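Local coordinates for leucine aminopeptidase 2, chloroplastic (Streptomyces sp. BC16019, PDB 5LHJ), which acts as a metalloaminopeptidase of the M17 family in bottromycin maturation, presumably removing unsubstituted N-terminal amino acids from peptides, at residues 254-260 / 305-311; 243-247 / 298-303; 354-358 / 448-453; 407-411 / 483-488; 387-393 / 457-462. The contacts are given in a common frame with arbitrary orientation. Residue numbers count along the deposited sequence, not the author numbering.

Interaction 1. Residues 254-260 / 305-311; sequences LTVGLVG and LRVRGHL
Two parallel strands, 255-260 and 306-311, lie with axes 4.7 Å apart at 21°, paired in register from Thr-255/Arg-306 to Val-259/His-310. Leu-305 (chi1 t, chi2 p) precedes the pairing and packs CD1 against Leu-254 CD2 at 3.6 Å. Arg-306 N makes a weak hydrogen bond to Leu-254 O (3.3 Å), and its O accepts Val-256 N (2.9 Å). Val-307 puts CG1 3.8 Å from Leu-258 CD1. Arg-308 donates N to Val-256 O (2.9 Å) and takes Leu-258 N on its O (2.7 Å). Gly-309, pairing with Leu-258, has CA 3.3 Å from Leu-258 O (CA-H...O). His-310 N donates to Leu-258 O (2.8 Å) and His-310 O accepts Gly-260 N (3.1 Å), while its m-rotamer ring, held by Glu-242, sets NE2 4.1 Å from Gly-257 CA. Joined through helix 286-301, the strands form a beta-alpha-beta crossover. That helix packs on Leu-258, Val-307 and Leu-311, helix 345-358 lies on the Val-259/His-310 face, and strand 367-372 continues the sheet beyond 254-260.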
# COMPACT_ATOMS: atom_id res chain seq x y z
N LEU A 254 38.54 19.40 -32.01
CA LEU A 254 37.33 18.76 -31.49
C LEU A 254 36.87 19.49 -30.22
O LEU A 254 37.69 19.76 -29.34
CB LEU A 254 37.58 17.28 -31.20
CG LEU A 254 36.40 16.39 -30.80
CD1 LEU A 254 35.42 16.21 -31.95
CD2 LEU A 254 36.89 15.02 -30.35
N THR A 255 35.58 19.82 -30.15
CA THR A 255 34.98 20.48 -28.99
C THR A 255 33.86 19.61 -28.45
O THR A 255 32.93 19.29 -29.19
CB THR A 255 34.44 21.88 -29.35
OG1 THR A 255 35.55 22.71 -29.74
CG2 THR A 255 33.73 22.52 -28.16
N VAL A 256 33.95 19.25 -27.17
CA VAL A 256 32.98 18.35 -26.53
C VAL A 256 32.18 19.13 -25.47
O VAL A 256 32.76 19.84 -24.65
CB VAL A 256 33.69 17.14 -25.88
CG1 VAL A 256 32.70 16.23 -25.15
CG2 VAL A 256 34.45 16.35 -26.94
N GLY A 257 30.85 18.99 -25.51
CA GLY A 257 29.96 19.53 -24.50
C GLY A 257 29.54 18.45 -23.53
O GLY A 257 29.12 17.38 -23.97
N LEU A 258 29.67 18.71 -22.23
CA LEU A 258 29.20 17.81 -21.17
C LEU A 258 28.07 18.50 -20.42
O LEU A 258 28.23 19.66 -20.00
CB LEU A 258 30.31 17.46 -20.18
CG LEU A 258 31.59 16.83 -20.73
CD1 LEU A 258 32.60 16.58 -19.62
CD2 LEU A 258 31.27 15.54 -21.48
N VAL A 259 26.95 17.81 -20.25
CA VAL A 259 25.80 18.36 -19.55
C VAL A 259 25.57 17.51 -18.31
O VAL A 259 25.39 16.30 -18.44
CB VAL A 259 24.54 18.34 -20.44
CG1 VAL A 259 23.32 18.84 -19.67
CG2 VAL A 259 24.76 19.17 -21.70
N GLY A 260 25.55 18.12 -17.13
CA GLY A 260 25.39 17.38 -15.87
C GLY A 260 24.21 17.85 -15.04
O GLY A 260 24.14 19.03 -14.70
N LEU A 305 42.05 19.05 -26.39
CA LEU A 305 40.61 18.93 -26.57
C LEU A 305 39.93 20.04 -25.81
O LEU A 305 40.23 20.27 -24.64
CB LEU A 305 40.15 17.57 -26.01
CG LEU A 305 38.71 17.13 -26.23
CD1 LEU A 305 38.48 16.83 -27.69
CD2 LEU A 305 38.39 15.89 -25.40
N ARG A 306 39.01 20.74 -26.46
CA ARG A 306 38.20 21.76 -25.82
C ARG A 306 36.97 21.07 -25.21
O ARG A 306 36.30 20.32 -25.90
CB ARG A 306 37.76 22.79 -26.83
CG ARG A 306 37.07 24.00 -26.24
CD ARG A 306 36.81 25.00 -27.36
NE ARG A 306 36.27 26.26 -26.86
CZ ARG A 306 35.81 27.26 -27.64
NH1 ARG A 306 35.82 27.16 -28.97
NH2 ARG A 306 35.35 28.37 -27.07
N VAL A 307 36.70 21.34 -23.94
CA VAL A 307 35.56 20.72 -23.25
C VAL A 307 34.78 21.79 -22.50
O VAL A 307 35.34 22.54 -21.70
CB VAL A 307 35.99 19.59 -22.29
CG1 VAL A 307 34.77 18.85 -21.76
CG2 VAL A 307 36.93 18.62 -22.99
N ARG A 308 33.47 21.84 -22.74
CA ARG A 308 32.57 22.75 -22.05
C ARG A 308 31.58 21.98 -21.18
O ARG A 308 30.88 21.11 -21.69
CB ARG A 308 31.82 23.58 -23.09
CG ARG A 308 30.58 24.31 -22.58
CD ARG A 308 30.84 25.54 -21.74
NE ARG A 308 31.46 26.62 -22.53
CZ ARG A 308 30.85 27.39 -23.43
NH1 ARG A 308 29.56 27.22 -23.72
NH2 ARG A 308 31.56 28.33 -24.06
N GLY A 309 31.51 22.34 -19.90
CA GLY A 309 30.50 21.83 -18.97
C GLY A 309 29.30 22.76 -18.88
O GLY A 309 29.48 23.99 -18.88
N HIS A 310 28.10 22.19 -18.82
CA HIS A 310 26.84 22.91 -18.76
C HIS A 310 26.07 22.32 -17.58
O HIS A 310 25.74 21.13 -17.60
CB HIS A 310 26.03 22.71 -20.05
CG HIS A 310 26.79 22.97 -21.31
ND1 HIS A 310 26.71 24.17 -21.99
CD2 HIS A 310 27.58 22.17 -22.06
CE1 HIS A 310 27.45 24.10 -23.09
NE2 HIS A 310 27.98 22.89 -23.16
N LEU A 311 25.83 23.13 -16.55
CA LEU A 311 25.42 22.64 -15.22
C LEU A 311 24.20 23.39 -14.65
O LEU A 311 24.35 24.41 -13.98
CB LEU A 311 26.60 22.72 -14.25
CG LEU A 311 27.86 21.96 -14.73
CD1 LEU A 311 29.13 22.56 -14.19
CD2 LEU A 311 27.74 20.47 -14.44

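Interaction 2. Residues 243-247 / 298-303; sequences LTYDP and LPRLGL
Strand 243-245 is extended, and Thr-244 turns its hydroxyl to Arg-308 of the next strand. Tyr-245 then carries nearly the whole contact: its CA-to-CB bond points toward 298-303, and chi1 t with chi2 at 69° lays the ring against the last turn of the helix. Leu-298 CB sits over the ring face, 3.7 Å from its centroid and 8° off the normal, a CH-pi contact; Tyr-245 CD1 lies 3.9 Å from Pro-299 CG. The strand is the antiparallel neighbour of strand 306-316 in the catalytic-domain sheet, so the tyrosine bridges that sheet to the C-terminal end of helix 286-301. The helix stops where Gly-302 adopts phi/psi 64/47, its N still bonded to Leu-298 O at 2.8 Å. Folding the chain back this way brings Leu-303 O to 3.1 Å from Tyr-245 OH, near the ring plane. A water 3.0 Å from Pro-299 O donates to that carbonyl and makes a weak 3.3 Å bond with Tyr-245 OH. Asp-246 turns away, toward its salt-bridge partner Arg-306. Pro-247 comes back toward the helix end, placing CG 3.6 Å from Leu-303 O.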
# COMPACT_ATOMS: atom_id res chain seq x y z
N LEU A 243 31.35 25.93 -17.59
CA LEU A 243 32.71 25.71 -17.10
C LEU A 243 33.48 25.19 -18.30
O LEU A 243 33.13 24.13 -18.82
CB LEU A 243 32.66 24.68 -15.95
CG LEU A 243 33.91 24.26 -15.19
CD1 LEU A 243 34.46 25.44 -14.42
CD2 LEU A 243 33.62 23.11 -14.23
N THR A 244 34.49 25.91 -18.78
CA THR A 244 35.18 25.56 -20.02
C THR A 244 36.70 25.32 -19.88
O THR A 244 37.43 26.17 -19.36
CB THR A 244 34.94 26.63 -21.10
OG1 THR A 244 33.54 26.86 -21.23
CG2 THR A 244 35.50 26.20 -22.44
N TYR A 245 37.15 24.16 -20.37
CA TYR A 245 38.56 23.84 -20.53
C TYR A 245 38.97 24.11 -21.97
O TYR A 245 38.45 23.48 -22.90
CB TYR A 245 38.83 22.39 -20.17
CG TYR A 245 40.24 21.90 -20.47
CD1 TYR A 245 41.34 22.38 -19.75
CD2 TYR A 245 40.47 20.96 -21.47
CE1 TYR A 245 42.62 21.93 -20.03
CE2 TYR A 245 41.75 20.50 -21.75
CZ TYR A 245 42.82 20.98 -21.03
OH TYR A 245 44.10 20.51 -21.31
N ASP A 246 39.90 25.05 -22.15
CA ASP A 246 40.29 25.50 -23.48
C ASP A 246 41.80 25.66 -23.50
O ASP A 246 42.29 26.77 -23.39
CB ASP A 246 39.58 26.83 -23.81
CG ASP A 246 39.37 27.05 -25.30
OD1 ASP A 246 40.08 26.45 -26.14
OD2 ASP A 246 38.47 27.85 -25.64
N PRO A 247 42.54 24.55 -23.68
CA PRO A 247 43.99 24.54 -23.46
C PRO A 247 44.78 25.30 -24.53
O PRO A 247 44.46 25.19 -25.71
CB PRO A 247 44.33 23.05 -23.54
CG PRO A 247 43.36 22.51 -24.52
CD PRO A 247 42.10 23.35 -24.41
N LEU A 298 41.19 17.81 -16.28
CA LEU A 298 41.74 18.00 -17.62
C LEU A 298 43.03 18.84 -17.68
O LEU A 298 43.95 18.49 -18.41
CB LEU A 298 40.68 18.56 -18.57
CG LEU A 298 39.44 17.66 -18.73
CD1 LEU A 298 38.46 18.28 -19.71
CD2 LEU A 298 39.82 16.25 -19.13
N PRO A 299 43.10 19.94 -16.91
CA PRO A 299 44.36 20.73 -16.96
C PRO A 299 45.61 19.93 -16.58
O PRO A 299 46.65 20.09 -17.22
CB PRO A 299 44.08 21.87 -15.98
CG PRO A 299 42.60 22.06 -16.07
CD PRO A 299 42.04 20.67 -16.19
N ARG A 300 45.50 19.06 -15.58
CA ARG A 300 46.62 18.18 -15.19
C ARG A 300 47.03 17.22 -16.29
O ARG A 300 48.22 16.99 -16.51
CB ARG A 300 46.25 17.38 -13.95
CG ARG A 300 47.27 16.33 -13.48
CD ARG A 300 48.55 16.98 -12.97
NE ARG A 300 49.19 16.16 -11.93
CZ ARG A 300 50.30 15.42 -12.07
NH1 ARG A 300 50.98 15.37 -13.22
NH2 ARG A 300 50.74 14.72 -11.02
N LEU A 301 46.04 16.62 -16.96
CA LEU A 301 46.31 15.65 -18.03
C LEU A 301 46.79 16.33 -19.31
O LEU A 301 47.53 15.73 -20.08
CB LEU A 301 45.07 14.82 -18.33
CG LEU A 301 44.51 14.00 -17.16
CD1 LEU A 301 43.19 13.33 -17.54
CD2 LEU A 301 45.51 12.97 -16.65
N GLY A 302 46.37 17.57 -19.53
CA GLY A 302 46.77 18.33 -20.70
C GLY A 302 46.30 17.76 -22.02
O GLY A 302 47.09 17.66 -22.96
N LEU A 303 45.03 17.37 -22.11
CA LEU A 303 44.48 16.82 -23.34
C LEU A 303 44.29 17.91 -24.38
O LEU A 303 43.85 19.00 -24.04
CB LEU A 303 43.12 16.14 -23.10
CG LEU A 303 43.10 14.92 -22.18
CD1 LEU A 303 41.68 14.37 -22.14
CD2 LEU A 303 44.08 13.86 -22.65
O HOH W 1 46.64 21.88 -19.65

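Interaction 3. Residues 354-358 / 448-453; sequences LVRAS and LQDFVA
Leu-354, in the mt rotamer, lies across the bend where helix 440-449 gives out: its CD1 is 3.9 Å from Leu-448 CB, its CB 4.1 Å from Phe-451 CB, and its CD2 4.3 Å from Val-452 CG2. A type I turn from Gln-449 to Val-452 makes that bend. Val-355 meets Phe-451 in the ring plane, CG2 to CD1 3.8 Å, and its CA makes a 3.5 Å CA-H...O contact to Phe-451 O. The phenylalanine ring also sits edge-to-face with His-331. Both helices belong to the catalytic alpha/beta domain and rest on strand 367-372, Leu-354 on Val-368 and Leu-448 on Asp-370; the side chain of Leu-448 is about 8 Å from that of the manganese-binding residue Lys-261, though this chain carries no metal here. One polar relay joins the segments. Ser-358 (chi1 p) donates OG to Leu-354 O, 2.7 Å, one turn back in its own helix, and the same OG accepts Ala-453 N at 2.9 Å with a nearly straight N-H...O angle of 170°.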
# COMPACT_ATOMS: atom_id res chain seq x y z
N LEU A 354 20.28 21.13 -23.17
CA LEU A 354 20.67 20.41 -24.38
C LEU A 354 20.46 21.24 -25.65
O LEU A 354 21.27 21.17 -26.58
CB LEU A 354 19.93 19.07 -24.49
CG LEU A 354 20.38 18.00 -23.50
CD1 LEU A 354 19.38 16.85 -23.47
CD2 LEU A 354 21.77 17.48 -23.84
N VAL A 355 19.39 22.04 -25.68
CA VAL A 355 19.16 22.96 -26.80
C VAL A 355 20.33 23.95 -26.86
O VAL A 355 20.97 24.11 -27.90
CB VAL A 355 17.81 23.73 -26.69
CG1 VAL A 355 17.66 24.76 -27.81
CG2 VAL A 355 16.62 22.76 -26.71
N ARG A 356 20.63 24.58 -25.73
CA ARG A 356 21.70 25.56 -25.66
C ARG A 356 23.05 24.94 -26.03
O ARG A 356 23.84 25.54 -26.78
CB ARG A 356 21.75 26.19 -24.26
CG ARG A 356 22.79 27.31 -24.12
CD ARG A 356 22.85 27.88 -22.72
NE ARG A 356 24.03 28.73 -22.55
CZ ARG A 356 24.15 29.99 -22.97
NH1 ARG A 356 23.15 30.62 -23.59
NH2 ARG A 356 25.30 30.64 -22.76
N ALA A 357 23.34 23.76 -25.49
CA ALA A 357 24.63 23.11 -25.70
C ALA A 357 24.87 22.64 -27.14
O ALA A 357 26.03 22.57 -27.56
CB ALA A 357 24.82 21.94 -24.74
N SER A 358 23.80 22.32 -27.87
CA SER A 358 23.93 21.77 -29.23
C SER A 358 23.59 22.79 -30.34
O SER A 358 23.57 22.43 -31.52
CB SER A 358 23.03 20.55 -29.36
OG SER A 358 21.67 20.89 -29.24
N LEU A 448 14.96 13.32 -23.97
CA LEU A 448 16.17 14.15 -24.09
C LEU A 448 16.64 14.28 -25.54
O LEU A 448 17.08 15.35 -25.97
CB LEU A 448 17.31 13.59 -23.25
CG LEU A 448 17.11 13.55 -21.73
CD1 LEU A 448 18.33 12.88 -21.09
CD2 LEU A 448 16.89 14.92 -21.13
N GLN A 449 16.54 13.18 -26.29
CA GLN A 449 16.97 13.16 -27.68
C GLN A 449 16.30 14.27 -28.51
O GLN A 449 16.95 14.84 -29.38
CB GLN A 449 16.70 11.80 -28.32
CG GLN A 449 17.30 11.64 -29.71
CD GLN A 449 17.10 10.24 -30.27
OE1 GLN A 449 16.15 9.54 -29.90
NE2 GLN A 449 17.98 9.84 -31.18
N ASP A 450 15.03 14.56 -28.22
CA ASP A 450 14.24 15.60 -28.92
C ASP A 450 14.94 16.98 -28.89
O ASP A 450 14.72 17.82 -29.77
CB ASP A 450 12.86 15.84 -28.23
CG ASP A 450 11.85 14.69 -28.37
OD1 ASP A 450 12.00 13.74 -29.17
OD2 ASP A 450 10.85 14.77 -27.61
N PHE A 451 15.74 17.24 -27.86
CA PHE A 451 16.31 18.57 -27.64
C PHE A 451 17.72 18.74 -28.18
O PHE A 451 18.27 19.83 -28.11
CB PHE A 451 16.24 18.89 -26.16
CG PHE A 451 14.84 18.95 -25.65
CD1 PHE A 451 14.07 20.09 -25.83
CD2 PHE A 451 14.26 17.84 -25.03
CE1 PHE A 451 12.75 20.14 -25.37
CE2 PHE A 451 12.94 17.88 -24.59
CZ PHE A 451 12.19 19.03 -24.75
N VAL A 452 18.31 17.68 -28.72
CA VAL A 452 19.66 17.74 -29.27
C VAL A 452 19.52 18.11 -30.73
O VAL A 452 18.85 17.42 -31.49
CB VAL A 452 20.41 16.40 -29.12
CG1 VAL A 452 21.84 16.53 -29.65
CG2 VAL A 452 20.44 15.97 -27.66
N ALA A 453 20.16 19.21 -31.12
CA ALA A 453 20.04 19.74 -32.47
C ALA A 453 20.42 18.71 -33.53
O ALA A 453 21.33 17.91 -33.34
CB ALA A 453 20.88 20.99 -32.65

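Interaction 4. Residues 407-411 / 483-488; sequences AGESF and GFAVRT
The carboxylate of Glu-409 collects the donors at the start of helix 486-498. With chi1 m and chi2 t, its OE1 accepts Thr-488 OG1 (2.7 Å) and Thr-488 N (3.0 Å), while OE2 accepts Ala-485 N (3.0 Å). A water gives one proton to Glu-409 OE2 (2.7 Å) and one to Gly-483 O (2.9 Å), and accepts Arg-487 N (3.0 Å), so Ala-485 N and Thr-488 N meet the acid directly, Arg-487 N through the water, and Val-486 N bonds to Gly-483 O (3.3 Å). The helix entry is a type II turn, Gly-483 to Val-486, with Phe-484 at -54/137 and Ala-485, the N-cap residue, at 88/-13. Helix 394-407 ends in a Schellman motif closed by Gly-408 (phi 74°), which swings Glu-409 across; Ala-407 CB then rests 3.8 Å from Arg-487 CB. The contact thus joins the end of one catalytic-domain helix to the start of its last. Glu-409 OE2 and Arg-487 NH2 form a long ion pair (3.8 Å), charge attraction alone since the oxygen lies well out of the guanidinium plane; Arg-487 NE bonds to Thr-177. Over Glu-409 CD lies one face of the Phe-484 ring, whose CE2 is 3.4 Å from Phe-411 CZ.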
# COMPACT_ATOMS: atom_id res chain seq x y z
N ALA A 407 38.28 2.08 -17.05
CA ALA A 407 38.04 2.71 -15.76
C ALA A 407 37.52 1.75 -14.69
O ALA A 407 37.52 2.11 -13.52
CB ALA A 407 37.09 3.88 -15.93
N GLY A 408 37.07 0.56 -15.07
CA GLY A 408 36.46 -0.37 -14.12
C GLY A 408 35.05 0.02 -13.67
O GLY A 408 34.66 -0.28 -12.54
N GLU A 409 34.30 0.70 -14.54
CA GLU A 409 32.92 1.10 -14.24
C GLU A 409 31.98 0.35 -15.19
O GLU A 409 32.27 0.21 -16.38
CB GLU A 409 32.75 2.61 -14.37
CG GLU A 409 33.68 3.36 -13.43
CD GLU A 409 33.35 4.84 -13.27
OE1 GLU A 409 33.40 5.60 -14.26
OE2 GLU A 409 33.08 5.26 -12.11
N SER A 410 30.87 -0.13 -14.66
CA SER A 410 29.95 -0.97 -15.42
C SER A 410 28.82 -0.15 -16.07
O SER A 410 28.06 0.54 -15.38
CB SER A 410 29.36 -2.03 -14.49
OG SER A 410 28.43 -2.84 -15.18
N PHE A 411 28.73 -0.24 -17.40
CA PHE A 411 27.64 0.33 -18.19
C PHE A 411 27.02 -0.72 -19.11
O PHE A 411 27.71 -1.62 -19.57
CB PHE A 411 28.14 1.48 -19.06
CG PHE A 411 28.24 2.78 -18.33
CD1 PHE A 411 29.41 3.12 -17.68
CD2 PHE A 411 27.16 3.66 -18.30
CE1 PHE A 411 29.51 4.34 -17.01
CE2 PHE A 411 27.26 4.87 -17.63
CZ PHE A 411 28.43 5.21 -16.99
N GLY A 483 31.13 8.87 -6.77
CA GLY A 483 31.82 9.53 -7.87
C GLY A 483 31.77 8.75 -9.17
O GLY A 483 32.60 8.94 -10.06
N PHE A 484 30.77 7.87 -9.30
CA PHE A 484 30.57 7.07 -10.49
C PHE A 484 30.49 7.95 -11.74
O PHE A 484 29.88 9.02 -11.71
CB PHE A 484 29.29 6.24 -10.38
CG PHE A 484 29.12 5.22 -11.48
CD1 PHE A 484 29.72 3.98 -11.39
CD2 PHE A 484 28.35 5.51 -12.60
CE1 PHE A 484 29.55 3.03 -12.38
CE2 PHE A 484 28.19 4.57 -13.61
CZ PHE A 484 28.79 3.33 -13.49
N ALA A 485 31.17 7.48 -12.79
CA ALA A 485 31.25 8.07 -14.14
C ALA A 485 32.37 9.10 -14.34
O ALA A 485 32.70 9.43 -15.47
CB ALA A 485 29.91 8.64 -14.61
N VAL A 486 32.99 9.58 -13.25
CA VAL A 486 34.13 10.50 -13.39
C VAL A 486 35.24 9.86 -14.23
O VAL A 486 35.70 10.44 -15.22
CB VAL A 486 34.70 10.95 -12.02
CG1 VAL A 486 35.99 11.75 -12.20
CG2 VAL A 486 33.67 11.81 -11.28
N ARG A 487 35.63 8.65 -13.86
CA ARG A 487 36.73 8.01 -14.56
C ARG A 487 36.36 7.53 -15.97
O ARG A 487 37.18 7.61 -16.88
CB ARG A 487 37.34 6.91 -13.69
CG ARG A 487 38.21 7.54 -12.60
CD ARG A 487 38.74 6.52 -11.62
NE ARG A 487 37.62 6.10 -10.81
CZ ARG A 487 37.19 4.86 -10.62
NH1 ARG A 487 37.84 3.80 -11.08
NH2 ARG A 487 36.11 4.69 -9.87
N THR A 488 35.11 7.11 -16.17
CA THR A 488 34.61 6.84 -17.53
C THR A 488 34.68 8.10 -18.41
O THR A 488 35.14 8.03 -19.55
CB THR A 488 33.18 6.25 -17.52
OG1 THR A 488 33.21 4.98 -16.87
CG2 THR A 488 32.65 6.07 -18.93
O HOH W 2 34.68 7.32 -11.37

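Interaction 5. Residues 387-393 / 457-462; sequences GALFTPD and PWAHLD
Strands 387-390 and 458-462 run antiparallel, axes 4.8 Å apart at 165°. Ala-388/Asp-462 and Phe-390/His-460 are hydrogen-bonded pairs, with Leu-389/Leu-461 the non-hydrogen-bonded pair between them. Their bonds are Ala-388 N to Asp-462 O (3.0 Å), Asp-462 N to Ala-388 O (2.9 Å), Phe-390 N to His-460 O (2.9 Å) and His-460 N to Phe-390 O (2.8 Å). On one face Leu-389 (tp) leans between two neighbours, CD1 reaching Leu-461 CD2 at 3.5 Å and Ala-459 CB at 4.2 Å. On the other, the Phe-390 ring (chi1 m) lies beside that of His-460 (chi1 t), planes 24° apart but barely overlapping, CD1 to CD2 3.5 Å; small Ala-388 leaves room for Asp-462, CB to CB 4.2 Å. Pro-392 CD presses on Trp-458 CE3 (3.9 Å). Thr-391 OG1 donates to Trp-458 O (2.7 Å) and accepts Asp-393 N (3.1 Å) in an ST turn, before Asp-393, N-cap of helix 394-407. The Asp-462 side chain is about 8 Å from those of Lys-261 and Asp-284, manganese-binding residues, metal-free in this chain. Asp-370 bonds His-460 and Trp-458, and Leu-374 N and Thr-375 the Asp-462 carboxylate: these buried polar side chains find partners within the protein.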
# COMPACT_ATOMS: atom_id res chain seq x y z
N GLY A 387 25.42 1.45 -14.83
CA GLY A 387 24.76 2.59 -15.46
C GLY A 387 24.17 2.22 -16.81
O GLY A 387 24.52 1.17 -17.38
N ALA A 388 23.28 3.07 -17.32
CA ALA A 388 22.67 2.88 -18.65
C ALA A 388 23.26 3.90 -19.62
O ALA A 388 23.40 5.09 -19.28
CB ALA A 388 21.17 3.01 -18.57
N LEU A 389 23.64 3.42 -20.81
CA LEU A 389 24.20 4.26 -21.89
C LEU A 389 23.22 4.27 -23.07
O LEU A 389 22.81 3.21 -23.53
CB LEU A 389 25.54 3.69 -22.37
CG LEU A 389 26.11 4.21 -23.70
CD1 LEU A 389 26.43 5.70 -23.63
CD2 LEU A 389 27.34 3.42 -24.08
N PHE A 390 22.88 5.46 -23.55
CA PHE A 390 22.07 5.62 -24.76
C PHE A 390 22.81 6.49 -25.77
O PHE A 390 23.34 7.54 -25.41
CB PHE A 390 20.77 6.33 -24.45
CG PHE A 390 19.80 5.51 -23.64
CD1 PHE A 390 19.85 5.54 -22.25
CD2 PHE A 390 18.81 4.76 -24.26
CE1 PHE A 390 18.94 4.82 -21.49
CE2 PHE A 390 17.91 4.03 -23.51
CZ PHE A 390 17.97 4.05 -22.12
N THR A 391 22.83 6.05 -27.03
CA THR A 391 23.31 6.89 -28.14
C THR A 391 22.87 6.28 -29.46
O THR A 391 22.87 5.06 -29.58
CB THR A 391 24.85 7.07 -28.15
OG1 THR A 391 25.25 7.84 -29.29
CG2 THR A 391 25.57 5.76 -28.18
N PRO A 392 22.52 7.11 -30.45
CA PRO A 392 22.26 6.55 -31.80
C PRO A 392 23.54 6.22 -32.59
O PRO A 392 23.44 5.59 -33.64
CB PRO A 392 21.47 7.66 -32.50
CG PRO A 392 21.83 8.90 -31.80
CD PRO A 392 22.22 8.56 -30.39
N ASP A 393 24.70 6.66 -32.10
CA ASP A 393 25.97 6.54 -32.80
C ASP A 393 26.74 5.32 -32.27
O ASP A 393 27.25 5.34 -31.16
CB ASP A 393 26.75 7.85 -32.57
CG ASP A 393 28.01 7.97 -33.39
OD1 ASP A 393 28.82 7.02 -33.48
OD2 ASP A 393 28.22 9.08 -33.93
N PRO A 457 26.27 14.54 -32.78
CA PRO A 457 26.41 13.28 -32.06
C PRO A 457 26.20 13.47 -30.56
O PRO A 457 26.66 14.47 -29.99
CB PRO A 457 27.84 12.84 -32.35
CG PRO A 457 28.20 13.52 -33.62
CD PRO A 457 27.44 14.81 -33.64
N TRP A 458 25.51 12.52 -29.94
CA TRP A 458 25.09 12.66 -28.56
C TRP A 458 25.05 11.32 -27.86
O TRP A 458 24.69 10.30 -28.46
CB TRP A 458 23.72 13.35 -28.52
CG TRP A 458 22.90 13.19 -27.26
CD1 TRP A 458 23.05 13.88 -26.08
CD2 TRP A 458 21.80 12.31 -27.08
NE1 TRP A 458 22.10 13.45 -25.17
CE2 TRP A 458 21.31 12.50 -25.76
CE3 TRP A 458 21.16 11.36 -27.90
CZ2 TRP A 458 20.23 11.78 -25.26
CZ3 TRP A 458 20.07 10.64 -27.38
CH2 TRP A 458 19.63 10.86 -26.08
N ALA A 459 25.43 11.33 -26.58
CA ALA A 459 25.26 10.19 -25.70
C ALA A 459 24.68 10.65 -24.36
O ALA A 459 24.95 11.77 -23.91
CB ALA A 459 26.58 9.46 -25.48
N HIS A 460 23.91 9.76 -23.74
CA HIS A 460 23.25 10.01 -22.46
C HIS A 460 23.62 8.89 -21.49
O HIS A 460 23.47 7.70 -21.82
CB HIS A 460 21.74 10.09 -22.71
CG HIS A 460 20.88 9.85 -21.50
ND1 HIS A 460 20.96 10.63 -20.36
CD2 HIS A 460 19.90 8.95 -21.27
CE1 HIS A 460 20.08 10.19 -19.47
NE2 HIS A 460 19.41 9.19 -20.01
N LEU A 461 24.13 9.27 -20.32
CA LEU A 461 24.49 8.32 -19.27
C LEU A 461 23.52 8.48 -18.10
O LEU A 461 23.50 9.52 -17.46
CB LEU A 461 25.92 8.58 -18.78
CG LEU A 461 27.06 8.58 -19.78
CD1 LEU A 461 28.42 8.62 -19.07
CD2 LEU A 461 27.00 7.37 -20.65
N ASP A 462 22.72 7.45 -17.83
CA ASP A 462 21.77 7.46 -16.72
C ASP A 462 22.42 6.68 -15.58
O ASP A 462 22.57 5.46 -15.67
CB ASP A 462 20.43 6.86 -17.14
CG ASP A 462 19.32 7.03 -16.09
OD1 ASP A 462 19.58 7.38 -14.91
OD2 ASP A 462 18.15 6.80 -16.47

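From the N terminus, interaction 2 opens first at 243-247 and interaction 1 at 254-260; they close in the same order, at 298-303 and 305-311, so they cross, and touch through strands 239-245 and 306-316. Interaction 3 then opens on helix 345-358, before interactions 5 and 4 begin at 387 and 407. Closing follows the order of opening, at 448-453, 457-462 and 483-488: all three cross one another and none is nested. Interaction 3 bridges the two groups, its helix packing on Val-259 and His-310 of interaction 1 and its later segment on Trp-458 and His-460 of interaction 5. Interaction 4 joins interaction 5 through neighbouring strands 410-413 and 386-390, tying the C-terminal helix to the sheet.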